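Glycogen synthase (PDB 6GNF) is a bacterial glycogen synthase, a glycosyltransferase of two Rossmann-like halves, here holding adenosine-5'-diphosphate and a glycan in the cleft between them. Local coordinates at residues L359-G364 against S431-C436; C427-R432 against P450-V455; L438-A443 against G456-T461. All coordinates share one frame; numbering follows the deposited sequence.

Contact 1. Residues L359-G364 against S431-C436. With AC1 (4,6-dideoxy-4-{[(1S,4R,5S,6S)-4,5,6-trihydroxy-3-(hydroxymethyl)cyclohex-2-en-1-yl]amino}-alpha-D-glucopyranose), chain D; ADP (adenosine-5'-diphosphate), chain F.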
loop_
_atom_site.group_PDB
_atom_site.type_symbol
_atom_site.label_atom_id
_atom_site.label_comp_id
_atom_site.label_asym_id
_atom_site.label_seq_id
_atom_site.Cartn_x
_atom_site.Cartn_y
_atom_site.Cartn_z
ATOM N N LEU A 359 7.056 2.819 -10.750
ATOM C CA LEU A 359 8.420 2.795 -11.286
ATOM C C LEU A 359 9.387 3.428 -10.275
ATOM O O LEU A 359 9.956 4.493 -10.516
ATOM C CB LEU A 359 8.474 3.539 -12.614
ATOM C CG LEU A 359 7.547 3.015 -13.706
ATOM C CD1 LEU A 359 7.626 3.918 -14.925
ATOM C CD2 LEU A 359 7.905 1.584 -14.072
ATOM N N GLU A 360 9.544 2.758 -9.140
ATOM C CA GLU A 360 10.306 3.257 -8.011
ATOM C C GLU A 360 11.237 2.138 -7.529
ATOM O O GLU A 360 11.000 0.968 -7.807
ATOM C CB GLU A 360 9.327 3.698 -6.916
ATOM C CG GLU A 360 9.954 4.526 -5.766
ATOM C CD GLU A 360 9.947 3.828 -4.386
ATOM O OE1 GLU A 360 8.898 3.794 -3.696
ATOM O OE2 GLU A 360 11.017 3.310 -3.999
ATOM N N ASN A 361 12.280 2.515 -6.800
ATOM C CA ASN A 361 13.275 1.554 -6.322
ATOM C C ASN A 361 12.674 0.287 -5.701
ATOM O O ASN A 361 13.135 -0.820 -5.958
ATOM C CB ASN A 361 14.207 2.216 -5.305
ATOM C CG ASN A 361 15.298 1.273 -4.819
ATOM O OD1 ASN A 361 16.178 0.872 -5.589
ATOM N ND2 ASN A 361 15.224 0.875 -3.560
ATOM N N GLN A 362 11.660 0.454 -4.865
ATOM C CA GLN A 362 11.035 -0.672 -4.184
ATOM C C GLN A 362 10.664 -1.832 -5.109
ATOM O O GLN A 362 10.867 -2.994 -4.748
ATOM C CB GLN A 362 9.777 -0.227 -3.427
ATOM C CG GLN A 362 9.129 -1.385 -2.682
ATOM C CD GLN A 362 7.854 -1.021 -1.987
ATOM O OE1 GLN A 362 7.590 0.148 -1.709
ATOM N NE2 GLN A 362 7.029 -2.023 -1.713
ATOM N N LYS A 363 10.116 -1.516 -6.286
ATOM C CA LYS A 363 9.500 -2.521 -7.172
ATOM C C LYS A 363 10.432 -3.155 -8.200
ATOM O O LYS A 363 10.081 -4.162 -8.807
ATOM C CB LYS A 363 8.300 -1.906 -7.897
ATOM C CG LYS A 363 7.211 -1.367 -6.976
ATOM C CD LYS A 363 6.448 -2.481 -6.283
ATOM C CE LYS A 363 5.466 -1.920 -5.269
ATOM N NZ LYS A 363 4.637 -2.988 -4.635
ATOM N N GLY A 364 11.613 -2.577 -8.404
ATOM C CA GLY A 364 12.615 -3.177 -9.280
ATOM C C GLY A 364 12.307 -3.133 -10.762
ATOM O O GLY A 364 12.816 -3.962 -11.520
ATOM N N SER A 431 10.717 -7.166 -6.469
ATOM C CA SER A 431 10.738 -6.156 -5.424
ATOM C C SER A 431 11.998 -6.266 -4.569
ATOM O O SER A 431 12.464 -7.361 -4.275
ATOM C CB SER A 431 9.499 -6.280 -4.529
ATOM O OG SER A 431 8.313 -6.137 -5.291
ATOM N N ARG A 432 12.537 -5.118 -4.169
ATOM C CA ARG A 432 13.661 -5.062 -3.239
ATOM C C ARG A 432 13.193 -5.188 -1.791
ATOM O O ARG A 432 13.930 -5.665 -0.938
ATOM C CB ARG A 432 14.451 -3.770 -3.431
ATOM C CG ARG A 432 15.158 -3.697 -4.778
ATOM C CD ARG A 432 16.055 -2.478 -4.878
ATOM N NE ARG A 432 16.900 -2.523 -6.077
ATOM C CZ ARG A 432 16.592 -2.014 -7.272
ATOM N NH1 ARG A 432 15.440 -1.392 -7.481
ATOM N NH2 ARG A 432 17.452 -2.131 -8.274
ATOM N N PHE A 433 11.993 -4.703 -1.507
ATOM C CA PHE A 433 11.292 -5.014 -0.263
ATOM C C PHE A 433 9.794 -4.940 -0.556
ATOM O O PHE A 433 9.370 -4.197 -1.451
ATOM C CB PHE A 433 11.697 -4.055 0.858
ATOM C CG PHE A 433 11.509 -2.607 0.511
ATOM C CD1 PHE A 433 12.488 -1.913 -0.189
ATOM C CD2 PHE A 433 10.349 -1.934 0.879
ATOM C CE1 PHE A 433 12.319 -0.576 -0.511
ATOM C CE2 PHE A 433 10.170 -0.596 0.558
ATOM C CZ PHE A 433 11.156 0.082 -0.143
ATOM N N GLU A 434 8.994 -5.720 0.169
ATOM C CA GLU A 434 7.569 -5.811 -0.113
ATOM C C GLU A 434 6.795 -6.251 1.121
ATOM O O GLU A 434 6.703 -7.444 1.399
ATOM C CB GLU A 434 7.318 -6.778 -1.274
ATOM C CG GLU A 434 5.954 -6.613 -1.925
ATOM C CD GLU A 434 5.817 -5.287 -2.630
ATOM O OE1 GLU A 434 6.478 -5.127 -3.677
ATOM O OE2 GLU A 434 5.053 -4.417 -2.150
ATOM N N PRO A 435 6.246 -5.288 1.880
ATOM C CA PRO A 435 5.476 -5.605 3.071
ATOM C C PRO A 435 4.440 -6.711 2.870
ATOM O O PRO A 435 4.357 -7.638 3.677
ATOM C CB PRO A 435 4.823 -4.261 3.419
ATOM C CG PRO A 435 5.854 -3.274 3.014
ATOM C CD PRO A 435 6.477 -3.840 1.765
ATOM N N CYS A 436 3.673 -6.639 1.788
ATOM C CA CYS A 436 2.795 -7.744 1.411
ATOM C C CYS A 436 2.732 -7.926 -0.092
ATOM O O CYS A 436 3.097 -8.981 -0.608
ATOM C CB CYS A 436 1.383 -7.553 1.964
ATOM S SG CYS A 436 0.294 -8.960 1.643
HETATM C C1 AC1 D . 1.638 4.914 0.335
HETATM O O2 AC1 D . 1.839 4.723 2.755
HETATM C C2 AC1 D . 1.431 4.024 1.562
HETATM C C4A AC1 D . 1.479 -3.283 0.782
HETATM C C3 AC1 D . 2.177 2.695 1.432
HETATM O O3 AC1 D . 1.771 1.875 2.532
HETATM C C4 AC1 D . 1.885 2.003 0.081
HETATM N N4A AC1 D . 2.570 0.703 -0.112
HETATM C C5 AC1 D . 2.247 3.009 -1.022
HETATM O O5 AC1 D . 1.438 4.183 -0.883
HETATM C C6 AC1 D . 2.027 2.468 -2.425
HETATM C C1B AC1 D . 2.458 -0.462 0.770
HETATM C C2B AC1 D . 3.355 -1.672 0.376
HETATM O O2B AC1 D . 4.260 -1.394 -0.687
HETATM C C3B AC1 D . 2.639 -2.917 -0.096
HETATM O O3B AC1 D . 3.549 -4.017 -0.072
HETATM O O4 AC1 D . 0.781 -4.336 0.109
HETATM C C5B AC1 D . 0.577 -2.096 1.000
HETATM C C7B AC1 D . 1.009 -0.846 0.944
HETATM C C6B AC1 D . -0.857 -2.347 1.342
HETATM O O6B AC1 D . -0.867 -3.123 2.542
HETATM P PB ADP F . 2.132 -0.783 -3.616
HETATM O O1B ADP F . 3.440 -1.011 -2.902
HETATM O O2B ADP F . 0.955 -0.665 -2.687
HETATM O O3B ADP F . 2.211 0.259 -4.699
HETATM P PA ADP F . 0.736 -3.252 -4.135
HETATM O O1A ADP F . 0.505 -3.484 -2.648
HETATM O O2A ADP F . 1.004 -4.420 -5.075
HETATM O O3A ADP F . 1.929 -2.186 -4.391
HETATM O "O5'" ADP F . -0.527 -2.436 -4.727
HETATM C "C5'" ADP F . -0.425 -1.662 -5.928
HETATM C "C4'" ADP F . -1.773 -1.723 -6.637
HETATM O "O4'" ADP F . -1.877 -0.754 -7.682
HETATM C "C3'" ADP F . -1.971 -3.077 -7.285
HETATM O "O3'" ADP F . -3.318 -3.490 -7.027
HETATM C "C2'" ADP F . -1.704 -2.843 -8.754
HETATM O "O2'" ADP F . -2.557 -3.691 -9.517
HETATM C "C1'" ADP F . -2.023 -1.372 -8.962
HETATM N N9 ADP F . -1.153 -0.630 -9.915
HETATM C C8 ADP F . 0.123 -0.237 -9.709
HETATM N N7 ADP F . 0.605 0.454 -10.778
HETATM C C5 ADP F . -0.382 0.522 -11.688
HETATM C C6 ADP F . -0.563 1.099 -13.036
HETATM N N6 ADP F . 0.435 1.764 -13.650
HETATM N N1 ADP F . -1.758 0.939 -13.643
HETATM C C2 ADP F . -2.774 0.279 -13.064
HETATM N N3 ADP F . -2.676 -0.269 -11.839
HETATM C C4 ADP F . -1.536 -0.183 -11.112
HETATM O O HOH W 1 7.925 -5.851 -7.752
#
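Gln362 runs across one face of the Phe433 ring on its way to the bound AC1. Its CB rests 3.6 Å from Phe433 CZ. CG stands over the ring, offset toward the rim, in a CH-pi contact 3.6 Å from the Phe433 centroid. CG anti to the backbone N (chi1 -179°) and an extended chain bring CD over Phe433 CE2, with the amide stacked 22° from the ring plane. At the tip, OE1 accepts from Arg358 and Asn202, while NE2 sends a nearly straight bond to AC1 O2B (3.0 Å) and a weak one to Phe433 O. Glutamine suits the place because its methylenes can lie on an aromatic face while its amide both accepts and donates.

The two loops follow strands 352-356 and 426-429, neighbours in the parallel sheet of one half of the GT-B fold, whose strand-end loops line the cleft. Lys363 bends at chi2 (-71°), and its NZ forms a salt bridge at 2.9 Å on the syn side of Glu434 OE2, somewhat out of the carboxylate plane, with ADP O3A 2.8 Å from the same nitrogen and ADP O1B also accepting. Glu434 OE2 also takes a bond from AC1 O3B, at 2.6 Å, and the anti lone pair of Glu434 OE1 receives Ser431 OG.

Farther from the ligands, Arg432 N bonds to Gln362 O, and Arg432 NH1 meets a lone pair of Asn361 O at 2.8 Å, within the guanidinium plane. Long, multivalent arginine also reaches Asp366 and Pro474 O, with Asn361 OD1 over a guanidinium face.

Contact 2. Residues C427-R432 against P450-V455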
loop_
_atom_site.group_PDB
_atom_site.type_symbol
_atom_site.label_atom_id
_atom_site.label_comp_id
_atom_site.label_asym_id
_atom_site.label_seq_id
_atom_site.Cartn_x
_atom_site.Cartn_y
_atom_site.Cartn_z
ATOM N N CYS A 427 3.292 -13.500 -13.322
ATOM C CA CYS A 427 3.275 -12.181 -12.694
ATOM C C CYS A 427 4.642 -11.912 -12.063
ATOM O O CYS A 427 5.018 -12.539 -11.077
ATOM C CB CYS A 427 2.178 -12.129 -11.638
ATOM S SG CYS A 427 2.206 -10.651 -10.622
ATOM N N LEU A 428 5.375 -10.965 -12.638
ATOM C CA LEU A 428 6.776 -10.736 -12.307
ATOM C C LEU A 428 6.933 -9.572 -11.334
ATOM O O LEU A 428 6.585 -8.435 -11.668
ATOM C CB LEU A 428 7.535 -10.442 -13.597
ATOM C CG LEU A 428 9.058 -10.372 -13.577
ATOM C CD1 LEU A 428 9.652 -11.740 -13.311
ATOM C CD2 LEU A 428 9.567 -9.826 -14.904
ATOM N N MET A 429 7.425 -9.863 -10.125
ATOM C CA MET A 429 7.601 -8.851 -9.077
ATOM C C MET A 429 9.003 -8.898 -8.461
ATOM O O MET A 429 9.197 -9.483 -7.392
ATOM C CB MET A 429 6.567 -9.054 -7.971
ATOM C CG MET A 429 5.126 -9.040 -8.458
ATOM S SD MET A 429 3.966 -9.271 -7.104
ATOM C CE MET A 429 4.177 -7.744 -6.213
ATOM N N PRO A 430 9.978 -8.228 -9.097
ATOM C CA PRO A 430 11.346 -8.179 -8.589
ATOM C C PRO A 430 11.532 -7.103 -7.518
ATOM O O PRO A 430 12.402 -6.236 -7.645
ATOM C CB PRO A 430 12.150 -7.847 -9.846
ATOM C CG PRO A 430 11.235 -6.975 -10.628
ATOM C CD PRO A 430 9.848 -7.500 -10.372
ATOM N N SER A 431 10.717 -7.166 -6.469
ATOM C CA SER A 431 10.738 -6.156 -5.424
ATOM C C SER A 431 11.998 -6.266 -4.569
ATOM O O SER A 431 12.464 -7.361 -4.275
ATOM C CB SER A 431 9.499 -6.280 -4.529
ATOM O OG SER A 431 8.313 -6.137 -5.291
ATOM N N ARG A 432 12.537 -5.118 -4.169
ATOM C CA ARG A 432 13.661 -5.062 -3.239
ATOM C C ARG A 432 13.193 -5.188 -1.791
ATOM O O ARG A 432 13.930 -5.665 -0.938
ATOM C CB ARG A 432 14.451 -3.770 -3.431
ATOM C CG ARG A 432 15.158 -3.697 -4.778
ATOM C CD ARG A 432 16.055 -2.478 -4.878
ATOM N NE ARG A 432 16.900 -2.523 -6.077
ATOM C CZ ARG A 432 16.592 -2.014 -7.272
ATOM N NH1 ARG A 432 15.440 -1.392 -7.481
ATOM N NH2 ARG A 432 17.452 -2.131 -8.274
ATOM N N PRO A 450 2.767 -16.369 -9.953
ATOM C CA PRO A 450 3.748 -15.385 -9.494
ATOM C C PRO A 450 5.202 -15.861 -9.572
ATOM O O PRO A 450 5.508 -17.003 -9.224
ATOM C CB PRO A 450 3.357 -15.140 -8.026
ATOM C CG PRO A 450 1.961 -15.640 -7.897
ATOM C CD PRO A 450 1.854 -16.771 -8.867
ATOM N N VAL A 451 6.072 -14.967 -10.034
ATOM C CA VAL A 451 7.514 -15.148 -9.969
ATOM C C VAL A 451 8.032 -13.908 -9.252
ATOM O O VAL A 451 8.067 -12.823 -9.827
ATOM C CB VAL A 451 8.145 -15.291 -11.370
ATOM C CG1 VAL A 451 9.640 -15.544 -11.280
ATOM C CG2 VAL A 451 7.466 -16.398 -12.150
ATOM N N VAL A 452 8.432 -14.085 -7.996
ATOM C CA VAL A 452 8.580 -12.975 -7.070
ATOM C C VAL A 452 9.915 -12.980 -6.332
ATOM O O VAL A 452 10.574 -14.005 -6.212
ATOM C CB VAL A 452 7.431 -12.983 -6.036
ATOM C CG1 VAL A 452 6.089 -12.912 -6.747
ATOM C CG2 VAL A 452 7.481 -14.220 -5.152
ATOM N N ALA A 453 10.311 -11.806 -5.858
ATOM C CA ALA A 453 11.485 -11.682 -5.007
ATOM C C ALA A 453 11.209 -12.315 -3.641
ATOM O O ALA A 453 10.088 -12.243 -3.137
ATOM C CB ALA A 453 11.866 -10.222 -4.832
ATOM N N PRO A 454 12.238 -12.915 -3.028
ATOM C CA PRO A 454 12.086 -13.565 -1.730
ATOM C C PRO A 454 12.164 -12.567 -0.577
ATOM O O PRO A 454 13.079 -12.625 0.230
ATOM C CB PRO A 454 13.277 -14.527 -1.708
ATOM C CG PRO A 454 14.346 -13.783 -2.442
ATOM C CD PRO A 454 13.632 -12.999 -3.518
ATOM N N VAL A 455 11.193 -11.664 -0.488
ATOM C CA VAL A 455 11.177 -10.646 0.570
ATOM C C VAL A 455 9.763 -10.414 1.081
ATOM O O VAL A 455 8.792 -10.555 0.337
ATOM C CB VAL A 455 11.790 -9.310 0.090
ATOM C CG1 VAL A 455 13.270 -9.480 -0.243
ATOM C CG2 VAL A 455 11.037 -8.762 -1.122
#
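Cys427 O receives Val451 N at 2.8 Å and begins a ladder of three main-chain hydrogen bonds between parallel strands. Met429 N then donates to Val451 O at 3.0 Å, and Ala453 N to Met429 O at 3.0 Å. The strand axes approach to 4.7 Å, their directions 13° apart. Each of the three carbonyls also receives a CA-H...O contact, from Pro450, Leu428 and Val452 in turn. Proline fits position 450 since its missing N-H is not needed in this ladder.

Apolar contacts flank the backbone on both faces of the sheet. On one, Leu428 CD1 lies 4.3 Å from Val451 CG1, and both side chains pack on helix 485-503. On the other, Met429 CB is 4.1 Å from Val452 CG1, and the rest of the methionine leads away to Asn439 and Gln440 of helix 439-445.

Beyond the strands each chain makes an inverse gamma turn, centred on Pro430 and Pro454. Here small groups meet a carbonyl: Ala453 CB approaches Ser431 O to 3.0 Å, a tight fit that leaves room for little more than a methyl, and Val455 CG2 comes within 3.7 Å of the same oxygen.

The segments hold the two strands of a beta-alpha-beta unit whose helix is 439-445. Because the hydrogen bonds between the segments are all main-chain, the strand side chains can be apolar, as the helices covering both faces require.

Contact 3. Residues L438-A443 against G456-T461. With ADP (adenosine-5'-diphosphate), chain F.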
loop_
_atom_site.group_PDB
_atom_site.type_symbol
_atom_site.label_atom_id
_atom_site.label_comp_id
_atom_site.label_asym_id
_atom_site.label_seq_id
_atom_site.Cartn_x
_atom_site.Cartn_y
_atom_site.Cartn_z
ATOM N N LEU A 438 0.066 -6.851 -3.587
ATOM C CA LEU A 438 -1.298 -7.197 -3.968
ATOM C C LEU A 438 -1.380 -7.876 -5.341
ATOM O O LEU A 438 -2.212 -8.756 -5.536
ATOM C CB LEU A 438 -2.193 -5.967 -3.900
ATOM C CG LEU A 438 -2.463 -5.351 -2.505
ATOM C CD1 LEU A 438 -3.440 -4.188 -2.586
ATOM C CD2 LEU A 438 -3.000 -6.403 -1.543
ATOM N N ASN A 439 -0.515 -7.491 -6.275
ATOM C CA ASN A 439 -0.496 -8.081 -7.604
ATOM C C ASN A 439 -0.536 -9.585 -7.618
ATOM O O ASN A 439 -1.273 -10.163 -8.408
ATOM C CB ASN A 439 0.753 -7.663 -8.362
ATOM C CG ASN A 439 0.634 -6.296 -8.977
ATOM O OD1 ASN A 439 -0.270 -5.515 -8.652
ATOM N ND2 ASN A 439 1.569 -5.984 -9.857
ATOM N N GLN A 440 0.260 -10.207 -6.756
ATOM C CA GLN A 440 0.396 -11.660 -6.766
ATOM C C GLN A 440 -0.901 -12.350 -6.339
ATOM O O GLN A 440 -1.196 -13.447 -6.811
ATOM C CB GLN A 440 1.587 -12.117 -5.910
ATOM C CG GLN A 440 1.366 -12.122 -4.401
ATOM C CD GLN A 440 1.596 -10.773 -3.738
ATOM O OE1 GLN A 440 1.645 -9.723 -4.396
ATOM N NE2 GLN A 440 1.785 -10.802 -2.433
ATOM N N LEU A 441 -1.686 -11.685 -5.497
ATOM C CA LEU A 441 -2.969 -12.225 -5.055
ATOM C C LEU A 441 -3.962 -12.195 -6.205
ATOM O O LEU A 441 -4.607 -13.202 -6.516
ATOM C CB LEU A 441 -3.517 -11.428 -3.875
ATOM C CG LEU A 441 -2.611 -11.249 -2.654
ATOM C CD1 LEU A 441 -3.366 -10.530 -1.546
ATOM C CD2 LEU A 441 -2.074 -12.578 -2.155
ATOM N N TYR A 442 -4.053 -11.047 -6.870
ATOM C CA TYR A 442 -4.880 -10.928 -8.059
ATOM C C TYR A 442 -4.473 -11.975 -9.083
ATOM O O TYR A 442 -5.317 -12.697 -9.624
ATOM C CB TYR A 442 -4.748 -9.539 -8.682
ATOM C CG TYR A 442 -5.331 -8.396 -7.880
ATOM C CD1 TYR A 442 -6.389 -8.588 -7.003
ATOM C CD2 TYR A 442 -4.842 -7.106 -8.036
ATOM C CE1 TYR A 442 -6.927 -7.536 -6.287
ATOM C CE2 TYR A 442 -5.379 -6.048 -7.327
ATOM C CZ TYR A 442 -6.422 -6.270 -6.453
ATOM O OH TYR A 442 -6.942 -5.216 -5.741
ATOM N N ALA A 443 -3.178 -12.050 -9.360
ATOM C CA ALA A 443 -2.659 -12.957 -10.370
ATOM C C ALA A 443 -3.112 -14.391 -10.118
ATOM O O ALA A 443 -3.561 -15.075 -11.032
ATOM C CB ALA A 443 -1.142 -12.883 -10.413
ATOM N N GLY A 456 9.663 -10.083 2.365
ATOM C CA GLY A 456 8.397 -9.700 2.989
ATOM C C GLY A 456 7.280 -10.691 2.738
ATOM O O GLY A 456 7.501 -11.899 2.774
ATOM N N GLY A 457 6.086 -10.180 2.471
ATOM C CA GLY A 457 4.905 -11.015 2.302
ATOM C C GLY A 457 4.847 -11.826 1.023
ATOM O O GLY A 457 3.972 -12.682 0.874
ATOM N N LEU A 458 5.783 -11.591 0.104
ATOM C CA LEU A 458 5.880 -12.419 -1.095
ATOM C C LEU A 458 6.281 -13.842 -0.718
ATOM O O LEU A 458 5.832 -14.805 -1.339
ATOM C CB LEU A 458 6.872 -11.826 -2.095
ATOM C CG LEU A 458 6.521 -10.435 -2.634
ATOM C CD1 LEU A 458 7.664 -9.872 -3.472
ATOM C CD2 LEU A 458 5.233 -10.465 -3.436
ATOM N N VAL A 459 7.119 -13.968 0.310
ATOM C CA VAL A 459 7.480 -15.278 0.847
ATOM C C VAL A 459 6.247 -15.961 1.443
ATOM O O VAL A 459 6.027 -17.145 1.240
ATOM C CB VAL A 459 8.581 -15.176 1.931
ATOM C CG1 VAL A 459 8.867 -16.550 2.527
ATOM C CG2 VAL A 459 9.862 -14.586 1.343
ATOM N N ASP A 460 5.437 -15.209 2.173
ATOM C CA ASP A 460 4.227 -15.747 2.795
ATOM C C ASP A 460 3.162 -16.153 1.783
ATOM O O ASP A 460 2.471 -17.142 1.989
ATOM C CB ASP A 460 3.609 -14.719 3.763
ATOM C CG ASP A 460 4.380 -14.583 5.052
ATOM O OD1 ASP A 460 4.760 -15.611 5.644
ATOM O OD2 ASP A 460 4.608 -13.441 5.489
ATOM N N THR A 461 3.007 -15.366 0.723
ATOM C CA THR A 461 1.888 -15.527 -0.205
ATOM C C THR A 461 2.172 -16.426 -1.406
ATOM O O THR A 461 1.247 -16.884 -2.069
ATOM C CB THR A 461 1.416 -14.157 -0.730
ATOM O OG1 THR A 461 2.540 -13.430 -1.262
ATOM C CG2 THR A 461 0.779 -13.366 0.394
HETATM P PB ADP F . 2.132 -0.783 -3.616
HETATM O O1B ADP F . 3.440 -1.011 -2.902
HETATM O O2B ADP F . 0.955 -0.665 -2.687
HETATM O O3B ADP F . 2.211 0.259 -4.699
HETATM P PA ADP F . 0.736 -3.252 -4.135
HETATM O O1A ADP F . 0.505 -3.484 -2.648
HETATM O O2A ADP F . 1.004 -4.420 -5.075
HETATM O O3A ADP F . 1.929 -2.186 -4.391
HETATM O "O5'" ADP F . -0.527 -2.436 -4.727
HETATM C "C5'" ADP F . -0.425 -1.662 -5.928
HETATM C "C4'" ADP F . -1.773 -1.723 -6.637
HETATM O "O4'" ADP F . -1.877 -0.754 -7.682
HETATM C "C3'" ADP F . -1.971 -3.077 -7.285
HETATM O "O3'" ADP F . -3.318 -3.490 -7.027
HETATM C "C2'" ADP F . -1.704 -2.843 -8.754
HETATM O "O2'" ADP F . -2.557 -3.691 -9.517
HETATM C "C1'" ADP F . -2.023 -1.372 -8.962
HETATM N N9 ADP F . -1.153 -0.630 -9.915
HETATM C C8 ADP F . 0.123 -0.237 -9.709
HETATM N N7 ADP F . 0.605 0.454 -10.778
HETATM C C5 ADP F . -0.382 0.522 -11.688
HETATM C C6 ADP F . -0.563 1.099 -13.036
HETATM N N6 ADP F . 0.435 1.764 -13.650
HETATM N N1 ADP F . -1.758 0.939 -13.643
HETATM C C2 ADP F . -2.774 0.279 -13.064
HETATM N N3 ADP F . -2.676 -0.269 -11.839
HETATM C C4 ADP F . -1.536 -0.183 -11.112
#
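Gln440 and Thr461 make the one hydrogen bond between these two short helices: Gln440 NE2 donates to Thr461 OG1 at 3.0 Å, with OG1 17° out of the amide plane. Chi1 of 78° sets Gln440 CG between its backbone N and carbonyl carbon, and a bend at chi2 carries the amide across. The same NE2 bonds to Cys436 O. Thr461 OG1 donates in turn to Gly457 O (2.7 Å), which also accepts Thr461 N from the opposite face of its plane; threonine thus relays the bond and still offers a methyl. That methyl, CG2, meets Leu441 CD2 at 3.9 Å, while Leu458 CD2 lies 3.6 Å from Gln440 NE2.

The tight part ends there. The axes of the two short segments come no closer than 10.9 Å, so the reach of Gln440, Leu441 and Leu458 spans the gap, with only 156 Å² buried. The partly exposed Val459 and Asp460 take no part, nor does Leu438, whose N-H goes to ADP O2A.

Helix 439-445 rests on strand 426-429 through Asn439, Gln440 and Ala443; Tyr442, and Leu438 just before the helix, touch helix 39-54. Helix 457-461 leans on helix 273-281 through Val459 and Asp460.

All three contacts lie in one Rossmann-like half; the segments of contacts 2 and 3 alternate along the chain, while contact 1 closes before contact 3 opens. Contacts 1 and 2 share Ser431 and Arg432, with centres 9 Å apart, so the loop leaving strand 426-429 leads from sheet into pocket; Pro430 CG packs 3.5 Å from Gly364 O. Contact 3 lies about 8 Å from contact 2, centre to centre, where Met429 SD is 3.6 Å from Gln440 OE1 and Ala453 O is 3.4 Å from Leu458 CB. A probable hydrogen bond from Gly457 N to Glu434 O, 3.0 Å, joins contacts 3 and 1. These two, centres about 12 Å apart, both touch ADP.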